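Local coordinates for glucanase (Clostridium thermocellum, PDB 5GXX), which probably hydrolyses internal beta-1,4-glucosidic bonds of cellulose as a family 9 endoglucanase of the cellulosome, its catalytic domain being joined to a cellulose-binding module, at residues K169-R179 with Y217-T225; I502-M513 with E546-A557. The protein carries 1 engineered substitution. One frame throughout, in Å; residues are numbered along the deposited sequence.

Contact 1 of 2, residues K169-R179 with Y217-T225; sequences KKYFELADATR and YLDKAESYT. Engineered in segment 217-225: Thr225 (natural residue Ile).
Asp176 and Lys220 reach each other because the carboxylate of Asp176 swings anti to its own backbone nitrogen (chi1 -171°), while the lysine chain bends at its second torsion (chi2 -90°) and then runs straight to the ammonium. The carboxylate is the centre of the contact between helices 162-178 and 215-224. The axes of the segments 169-178 and 217-224 come no closer than 13.8 Å, too far for backbone packing, so long side chains span the gap. Lys220 NZ donates to Asp176 OD2 on its syn lone pair at 2.7 Å, a salt bridge. Asp176 OD1 takes two donors from opposite faces of the carboxylate plane: Tyr224 OH, 2.7 Å away and well above that plane, and Arg179 NH2, from just past the end of Asp176's own helix, 2.9 Å away on the syn side but tilted out of the plane. The phenol ring stands perpendicular to the carboxylate. Beside this network Tyr224 OH lies 3.3 Å from Phe172 CZ, at the ring edge, and Phe172 slides past Tyr217, with Phe172 CD2 4.2 Å from Tyr217 CE1; Leu208 of helix 198-212 also packs on Phe172. Tyr217 OH lies across the aliphatic chain of Lys169, 3.5 Å from Lys169 CG, and waters link it to Lys169 NZ and Glu173 OE2. With two cationic groups and a phenol gathered on one carboxylate, Asp176 is probably kept ionised, and the proximity of Arg179 to Lys220 is probably offset by their shared anion.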
# COMPACT_ATOMS: atom_id res chain seq x y z
N LYS A 169 -50.58 -23.79 -9.08
CA LYS A 169 -50.99 -24.34 -10.37
C LYS A 169 -50.23 -23.71 -11.52
O LYS A 169 -49.88 -24.41 -12.47
CB LYS A 169 -52.49 -24.12 -10.57
CG LYS A 169 -53.37 -24.92 -9.64
CD LYS A 169 -54.84 -24.59 -9.87
CE LYS A 169 -55.74 -25.42 -8.98
NZ LYS A 169 -57.16 -25.32 -9.46
N LYS A 170 -49.97 -22.40 -11.44
CA LYS A 170 -49.20 -21.71 -12.47
C LYS A 170 -47.83 -22.37 -12.59
O LYS A 170 -47.38 -22.75 -13.68
CB LYS A 170 -49.02 -20.22 -12.15
CG LYS A 170 -50.12 -19.25 -12.54
CD LYS A 170 -49.65 -17.83 -12.26
CE LYS A 170 -50.77 -16.80 -12.35
NZ LYS A 170 -51.16 -16.56 -13.76
N TYR A 171 -47.17 -22.55 -11.45
CA TYR A 171 -45.81 -23.06 -11.43
C TYR A 171 -45.75 -24.54 -11.82
O TYR A 171 -44.87 -24.94 -12.58
CB TYR A 171 -45.16 -22.81 -10.07
CG TYR A 171 -44.93 -21.35 -9.74
CD1 TYR A 171 -45.03 -20.34 -10.72
CD2 TYR A 171 -44.60 -20.96 -8.45
CE1 TYR A 171 -44.79 -19.01 -10.39
CE2 TYR A 171 -44.36 -19.63 -8.13
CZ TYR A 171 -44.46 -18.66 -9.10
OH TYR A 171 -44.24 -17.35 -8.75
N PHE A 172 -46.73 -25.33 -11.38
CA PHE A 172 -46.72 -26.73 -11.74
C PHE A 172 -46.89 -26.91 -13.24
O PHE A 172 -46.20 -27.70 -13.87
CB PHE A 172 -47.75 -27.56 -10.99
CG PHE A 172 -47.84 -28.96 -11.51
CD1 PHE A 172 -46.90 -29.92 -11.15
CD2 PHE A 172 -48.82 -29.31 -12.42
CE1 PHE A 172 -46.96 -31.21 -11.67
CE2 PHE A 172 -48.89 -30.60 -12.95
CZ PHE A 172 -47.95 -31.55 -12.59
N GLU A 173 -47.81 -26.14 -13.82
CA GLU A 173 -48.02 -26.25 -15.25
C GLU A 173 -46.75 -25.92 -16.04
O GLU A 173 -46.46 -26.59 -17.04
CB GLU A 173 -49.21 -25.38 -15.68
CG GLU A 173 -50.54 -25.98 -15.26
CD GLU A 173 -51.67 -24.95 -15.21
OE1 GLU A 173 -51.51 -23.83 -15.73
OE2 GLU A 173 -52.74 -25.27 -14.64
N LEU A 174 -46.02 -24.89 -15.60
CA LEU A 174 -44.79 -24.46 -16.25
C LEU A 174 -43.72 -25.52 -16.09
O LEU A 174 -43.02 -25.88 -17.03
CB LEU A 174 -44.28 -23.13 -15.67
CG LEU A 174 -42.88 -22.65 -16.09
CD1 LEU A 174 -42.81 -22.43 -17.59
CD2 LEU A 174 -42.43 -21.39 -15.35
N ALA A 175 -43.59 -26.03 -14.87
CA ALA A 175 -42.57 -27.03 -14.60
C ALA A 175 -42.82 -28.30 -15.40
O ALA A 175 -41.89 -28.91 -15.93
CB ALA A 175 -42.55 -27.34 -13.12
N ASP A 176 -44.09 -28.67 -15.49
CA ASP A 176 -44.52 -29.88 -16.17
C ASP A 176 -44.44 -29.77 -17.70
O ASP A 176 -44.30 -30.77 -18.40
CB ASP A 176 -45.94 -30.22 -15.72
CG ASP A 176 -46.42 -31.59 -16.19
OD1 ASP A 176 -45.64 -32.57 -16.14
OD2 ASP A 176 -47.62 -31.67 -16.55
N ALA A 177 -44.50 -28.54 -18.22
CA ALA A 177 -44.44 -28.33 -19.67
C ALA A 177 -42.98 -28.26 -20.09
O ALA A 177 -42.62 -28.72 -21.17
CB ALA A 177 -45.18 -27.06 -20.03
N THR A 178 -42.14 -27.71 -19.22
CA THR A 178 -40.72 -27.47 -19.49
C THR A 178 -39.89 -28.76 -19.46
O THR A 178 -38.98 -28.95 -20.27
CB THR A 178 -40.12 -26.45 -18.49
OG1 THR A 178 -40.82 -25.21 -18.57
CG2 THR A 178 -38.65 -26.19 -18.73
N ARG A 179 -40.19 -29.64 -18.51
CA ARG A 179 -39.47 -30.91 -18.36
C ARG A 179 -37.98 -30.83 -18.64
O ARG A 179 -37.40 -31.62 -19.38
CB ARG A 179 -40.15 -32.06 -19.11
CG ARG A 179 -41.44 -32.42 -18.42
CD ARG A 179 -42.25 -33.48 -19.12
NE ARG A 179 -43.52 -33.66 -18.43
CZ ARG A 179 -44.31 -34.72 -18.59
NH1 ARG A 179 -43.95 -35.70 -19.41
NH2 ARG A 179 -45.45 -34.81 -17.92
N TYR A 217 -54.39 -34.63 -11.12
CA TYR A 217 -53.15 -34.52 -10.36
C TYR A 217 -52.74 -35.87 -9.79
O TYR A 217 -51.55 -36.17 -9.83
CB TYR A 217 -53.22 -33.47 -9.24
CG TYR A 217 -53.41 -32.05 -9.71
CD1 TYR A 217 -52.44 -31.39 -10.47
CD2 TYR A 217 -54.55 -31.34 -9.35
CE1 TYR A 217 -52.62 -30.07 -10.89
CE2 TYR A 217 -54.74 -30.03 -9.76
CZ TYR A 217 -53.78 -29.40 -10.53
OH TYR A 217 -54.00 -28.10 -10.91
N LEU A 218 -53.66 -36.70 -9.30
CA LEU A 218 -53.26 -38.06 -8.88
C LEU A 218 -52.75 -38.89 -10.06
O LEU A 218 -51.76 -39.62 -9.94
CB LEU A 218 -54.39 -38.81 -8.16
CG LEU A 218 -54.07 -40.20 -7.57
CD1 LEU A 218 -52.75 -40.27 -6.81
CD2 LEU A 218 -55.19 -40.69 -6.68
N ASP A 219 -53.41 -38.78 -11.21
CA ASP A 219 -52.96 -39.51 -12.39
C ASP A 219 -51.58 -39.09 -12.86
O ASP A 219 -50.76 -39.94 -13.21
CB ASP A 219 -53.97 -39.35 -13.52
CG ASP A 219 -55.16 -40.26 -13.33
OD1 ASP A 219 -55.04 -41.23 -12.56
OD2 ASP A 219 -56.21 -40.00 -13.96
N LYS A 220 -51.34 -37.78 -12.86
CA LYS A 220 -50.02 -37.22 -13.13
C LYS A 220 -48.98 -37.80 -12.16
O LYS A 220 -47.93 -38.31 -12.57
CB LYS A 220 -50.06 -35.69 -13.03
CG LYS A 220 -50.70 -35.00 -14.23
CD LYS A 220 -49.63 -34.69 -15.26
CE LYS A 220 -50.16 -33.94 -16.47
NZ LYS A 220 -49.02 -33.81 -17.42
N ALA A 221 -49.28 -37.70 -10.87
CA ALA A 221 -48.36 -38.19 -9.84
C ALA A 221 -47.94 -39.63 -10.12
O ALA A 221 -46.74 -39.94 -10.20
CB ALA A 221 -49.00 -38.07 -8.46
N GLU A 222 -48.94 -40.49 -10.32
CA GLU A 222 -48.68 -41.91 -10.55
C GLU A 222 -47.91 -42.18 -11.84
O GLU A 222 -47.12 -43.12 -11.89
CB GLU A 222 -49.97 -42.73 -10.41
CG GLU A 222 -50.59 -42.58 -9.03
CD GLU A 222 -51.56 -43.68 -8.65
OE1 GLU A 222 -52.74 -43.60 -9.07
OE2 GLU A 222 -51.15 -44.61 -7.92
N SER A 223 -48.07 -41.30 -12.82
CA SER A 223 -47.34 -41.37 -14.08
C SER A 223 -45.84 -41.07 -13.96
O SER A 223 -45.05 -41.44 -14.82
CB SER A 223 -47.98 -40.44 -15.12
OG SER A 223 -47.45 -39.13 -15.07
N TYR A 224 -45.45 -40.38 -12.89
CA TYR A 224 -44.05 -40.00 -12.72
C TYR A 224 -43.21 -41.09 -12.07
O TYR A 224 -41.99 -41.07 -12.21
CB TYR A 224 -43.90 -38.71 -11.91
CG TYR A 224 -44.58 -37.50 -12.49
CD1 TYR A 224 -44.29 -37.06 -13.78
CD2 TYR A 224 -45.48 -36.76 -11.74
CE1 TYR A 224 -44.92 -35.93 -14.31
CE2 TYR A 224 -46.10 -35.63 -12.26
CZ TYR A 224 -45.82 -35.23 -13.55
OH TYR A 224 -46.44 -34.09 -14.05
N THR A 225 -43.85 -42.02 -11.36
CA THR A 225 -43.08 -42.99 -10.58
C THR A 225 -42.10 -43.84 -11.38
O THR A 225 -40.98 -44.06 -10.93
CB THR A 225 -43.93 -43.85 -9.61
OG1 THR A 225 -44.92 -44.59 -10.35
CG2 THR A 225 -44.62 -42.97 -8.59
O HOH W 1 -56.88 -27.18 -11.50
O HOH W 2 -52.25 -27.21 -12.87
O HOH W 3 -47.38 -36.39 -18.90

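Contact 2 of 2, residues I502-M513 with E546-A557; sequences IKVTIGYCESGM and EQYAAELQFRIA
Ile502 and Ile556 meet where the packing is tightest, their CG2 methyls only 3.4 Å apart at one end of an antiparallel strand pair. Along the same face Leu552 CD1 presses on Cys509 CB at 3.5 Å and also reaches Ile506 CG2, while Met513 CG rests on Ala550 CB. Paired backbone bonds join Lys503 to Ala557 and Thr505 to Arg555. A classic beta bulge follows: Gly507 N donates to Gln553 O, Gln553 N to Tyr508 O, and the register slips by one residue.

The other face is more polar and more open. Here Glu551 CG meets the edge of the Tyr508 ring, 3.7 Å from Tyr508 CE2, and Glu551 OE2 accepts from Gln553 NE2 at 2.9 Å, which steadies the amide against Tyr508; a water meets Gln553 OE1. Beyond the bulge Glu510 N donates to Glu551 O, and Glu510, fully extended with CG anti to its backbone nitrogen (chi1 -174°), brings OE1 to accept from Glu551 N at 2.9 Å, taking the place of a backbone carbonyl.

Arg555 turns to Glu462, and Thr505 OG1 to Asp514 of the second subunit, whose Cys509 forms a disulfide with Cys509 of this chain. Strand 460-469 pairs with the far edge of strand 549-557, and strands 515-524 and 527-534 of the second sheet cover the apolar face through Ile517, Ile520, Ile532 and Tyr534.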
# COMPACT_ATOMS: atom_id res chain seq x y z
N ILE A 502 -5.12 30.35 17.27
CA ILE A 502 -5.01 28.89 17.32
C ILE A 502 -5.38 28.35 15.94
O ILE A 502 -6.46 28.68 15.44
CB ILE A 502 -5.95 28.27 18.38
CG1 ILE A 502 -5.75 28.90 19.77
CG2 ILE A 502 -5.84 26.74 18.39
CD1 ILE A 502 -4.30 29.00 20.28
N LYS A 503 -4.50 27.56 15.34
CA LYS A 503 -4.67 27.07 13.98
C LYS A 503 -4.99 25.57 13.95
O LYS A 503 -4.30 24.79 14.61
CB LYS A 503 -3.43 27.34 13.12
CG LYS A 503 -3.63 27.10 11.62
CD LYS A 503 -2.32 27.15 10.83
CE LYS A 503 -1.76 28.56 10.66
NZ LYS A 503 -2.47 29.38 9.65
N VAL A 504 -6.01 25.19 13.19
CA VAL A 504 -6.35 23.78 12.95
C VAL A 504 -5.82 23.37 11.58
O VAL A 504 -6.09 24.02 10.57
CB VAL A 504 -7.88 23.55 12.98
CG1 VAL A 504 -8.23 22.06 12.88
CG2 VAL A 504 -8.50 24.16 14.24
N THR A 505 -5.06 22.28 11.57
CA THR A 505 -4.55 21.75 10.32
C THR A 505 -4.75 20.24 10.32
O THR A 505 -5.13 19.65 11.34
CB THR A 505 -3.05 22.05 10.12
OG1 THR A 505 -2.31 21.50 11.21
CG2 THR A 505 -2.78 23.55 10.04
N ILE A 506 -4.51 19.63 9.16
CA ILE A 506 -4.73 18.20 8.97
C ILE A 506 -3.42 17.59 8.51
O ILE A 506 -2.76 18.13 7.61
CB ILE A 506 -5.85 17.95 7.94
CG1 ILE A 506 -7.20 18.38 8.52
CG2 ILE A 506 -5.98 16.48 7.55
CD1 ILE A 506 -8.35 18.36 7.53
N GLY A 507 -3.05 16.48 9.14
CA GLY A 507 -1.83 15.76 8.80
C GLY A 507 -2.07 14.47 8.03
O GLY A 507 -1.12 13.92 7.48
N TYR A 508 -3.31 13.98 8.04
CA TYR A 508 -3.71 12.82 7.22
C TYR A 508 -5.23 12.74 7.23
O TYR A 508 -5.87 12.96 8.26
CB TYR A 508 -3.16 11.49 7.74
CG TYR A 508 -3.73 10.24 7.08
CD1 TYR A 508 -3.49 9.93 5.74
CD2 TYR A 508 -4.50 9.35 7.83
CE1 TYR A 508 -4.01 8.78 5.15
CE2 TYR A 508 -5.03 8.19 7.26
CZ TYR A 508 -4.77 7.91 5.93
OH TYR A 508 -5.28 6.78 5.36
N CYS A 509 -5.81 12.44 6.07
CA CYS A 509 -7.24 12.14 6.06
C CYS A 509 -7.48 11.03 5.05
O CYS A 509 -7.06 11.08 3.91
CB CYS A 509 -8.10 13.38 5.85
SG CYS A 509 -8.25 14.03 4.20
N GLU A 510 -8.13 9.97 5.54
CA GLU A 510 -8.26 8.72 4.81
C GLU A 510 -9.04 8.87 3.51
O GLU A 510 -10.10 9.52 3.47
CB GLU A 510 -8.99 7.72 5.71
CG GLU A 510 -9.05 6.35 5.11
CD GLU A 510 -9.71 5.35 6.02
OE1 GLU A 510 -9.64 5.52 7.25
OE2 GLU A 510 -10.27 4.38 5.46
N SER A 511 -8.52 8.26 2.45
CA SER A 511 -9.15 8.35 1.13
C SER A 511 -10.60 7.87 1.09
O SER A 511 -10.93 6.81 1.61
CB SER A 511 -8.32 7.55 0.12
OG SER A 511 -8.84 7.72 -1.18
N GLY A 512 -11.44 8.65 0.42
CA GLY A 512 -12.85 8.34 0.20
C GLY A 512 -13.78 8.69 1.35
O GLY A 512 -14.96 8.33 1.34
N MET A 513 -13.25 9.37 2.36
CA MET A 513 -14.05 9.78 3.51
C MET A 513 -14.20 11.30 3.49
O MET A 513 -13.38 12.02 4.07
CB MET A 513 -13.45 9.26 4.82
CG MET A 513 -13.31 7.73 4.90
SD MET A 513 -14.92 6.90 4.88
CE MET A 513 -14.45 5.20 5.22
N GLU A 546 -10.77 -1.63 5.86
CA GLU A 546 -10.62 -0.22 5.52
C GLU A 546 -11.84 0.59 5.96
O GLU A 546 -11.72 1.72 6.41
CB GLU A 546 -10.38 -0.03 4.02
CG GLU A 546 -9.09 -0.69 3.52
CD GLU A 546 -7.90 -0.41 4.42
OE1 GLU A 546 -7.57 0.78 4.61
OE2 GLU A 546 -7.30 -1.39 4.94
N GLN A 547 -13.02 -0.02 5.87
CA GLN A 547 -14.27 0.73 5.88
C GLN A 547 -14.88 0.92 7.27
O GLN A 547 -15.67 1.85 7.45
CB GLN A 547 -15.27 0.07 4.93
CG GLN A 547 -14.76 -0.08 3.48
CD GLN A 547 -14.14 -1.44 3.11
OE1 GLN A 547 -13.59 -2.21 3.93
NE2 GLN A 547 -14.20 -1.71 1.81
N TYR A 548 -14.50 0.09 8.24
CA TYR A 548 -15.19 0.14 9.53
C TYR A 548 -14.87 1.37 10.37
O TYR A 548 -15.60 1.69 11.30
CB TYR A 548 -14.96 -1.14 10.34
CG TYR A 548 -13.64 -1.20 11.07
CD1 TYR A 548 -13.48 -0.59 12.31
CD2 TYR A 548 -12.56 -1.88 10.52
CE1 TYR A 548 -12.28 -0.66 12.98
CE2 TYR A 548 -11.35 -1.95 11.19
CZ TYR A 548 -11.22 -1.34 12.43
OH TYR A 548 -10.02 -1.41 13.11
N ALA A 549 -13.80 2.08 10.03
CA ALA A 549 -13.52 3.34 10.71
C ALA A 549 -12.88 4.30 9.72
O ALA A 549 -12.19 3.87 8.79
CB ALA A 549 -12.61 3.12 11.92
N ALA A 550 -13.13 5.59 9.92
CA ALA A 550 -12.41 6.62 9.17
C ALA A 550 -11.34 7.31 10.02
O ALA A 550 -11.64 7.78 11.13
CB ALA A 550 -13.40 7.62 8.61
N GLU A 551 -10.11 7.34 9.52
CA GLU A 551 -8.97 7.93 10.21
C GLU A 551 -8.74 9.37 9.78
O GLU A 551 -8.74 9.67 8.58
CB GLU A 551 -7.70 7.11 10.01
CG GLU A 551 -6.47 7.72 10.68
CD GLU A 551 -5.23 6.84 10.61
OE1 GLU A 551 -5.35 5.62 10.36
OE2 GLU A 551 -4.13 7.38 10.81
N LEU A 552 -8.60 10.24 10.77
CA LEU A 552 -8.18 11.63 10.56
C LEU A 552 -7.06 11.95 11.55
O LEU A 552 -7.12 11.53 12.72
CB LEU A 552 -9.38 12.56 10.82
CG LEU A 552 -9.15 14.06 10.61
CD1 LEU A 552 -8.89 14.39 9.16
CD2 LEU A 552 -10.38 14.83 11.08
N GLN A 553 -6.05 12.69 11.11
CA GLN A 553 -5.03 13.23 12.01
C GLN A 553 -5.19 14.74 11.93
O GLN A 553 -5.04 15.33 10.86
CB GLN A 553 -3.62 12.80 11.62
CG GLN A 553 -3.35 11.32 11.89
CD GLN A 553 -2.14 10.77 11.18
OE1 GLN A 553 -1.15 11.49 10.97
NE2 GLN A 553 -2.19 9.49 10.82
N PHE A 554 -5.53 15.35 13.06
CA PHE A 554 -5.69 16.80 13.07
C PHE A 554 -4.79 17.40 14.13
O PHE A 554 -4.48 16.77 15.15
CB PHE A 554 -7.15 17.21 13.25
CG PHE A 554 -7.81 16.70 14.51
CD1 PHE A 554 -7.75 17.44 15.68
CD2 PHE A 554 -8.52 15.51 14.51
CE1 PHE A 554 -8.38 17.00 16.84
CE2 PHE A 554 -9.15 15.05 15.66
CZ PHE A 554 -9.08 15.79 16.83
N ARG A 555 -4.35 18.62 13.85
CA ARG A 555 -3.48 19.37 14.75
C ARG A 555 -4.17 20.68 15.13
O ARG A 555 -4.72 21.37 14.26
CB ARG A 555 -2.15 19.64 14.05
CG ARG A 555 -1.12 20.38 14.90
CD ARG A 555 0.17 20.70 14.13
NE ARG A 555 0.86 19.47 13.74
CZ ARG A 555 2.12 19.41 13.33
NH1 ARG A 555 2.86 20.50 13.26
NH2 ARG A 555 2.65 18.24 12.99
N ILE A 556 -4.13 21.01 16.42
CA ILE A 556 -4.61 22.29 16.93
C ILE A 556 -3.40 22.96 17.56
O ILE A 556 -2.79 22.42 18.48
CB ILE A 556 -5.75 22.05 17.95
CG1 ILE A 556 -6.87 21.22 17.30
CG2 ILE A 556 -6.29 23.38 18.49
CD1 ILE A 556 -7.75 20.46 18.30
N ALA A 557 -3.01 24.12 17.02
CA ALA A 557 -1.69 24.68 17.33
C ALA A 557 -1.75 26.16 17.69
O ALA A 557 -2.37 26.96 16.99
CB ALA A 557 -0.73 24.49 16.15
O HOH W 4 0.80 11.68 9.03

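Along the chain both segments of contact 1 precede those of contact 2, and the two contacts lie on opposite sides of the chain's centre, with their own centres 64 Å apart and nearest atoms about 35 Å apart. They share no helix or sheet. Contact 1 belongs to the helical family 9 catalytic domain, where the side chain of Tyr224 is about 11 Å from a calcium ion; contact 2 belongs to the beta-sandwich of the cellulose-binding part, where the side chain of Ile556 is about 9 Å from a bound calcium ion. Each thus holds together a separate domain, consistent with a modular enzyme, and of the two contact 2 lies at the subunit interface.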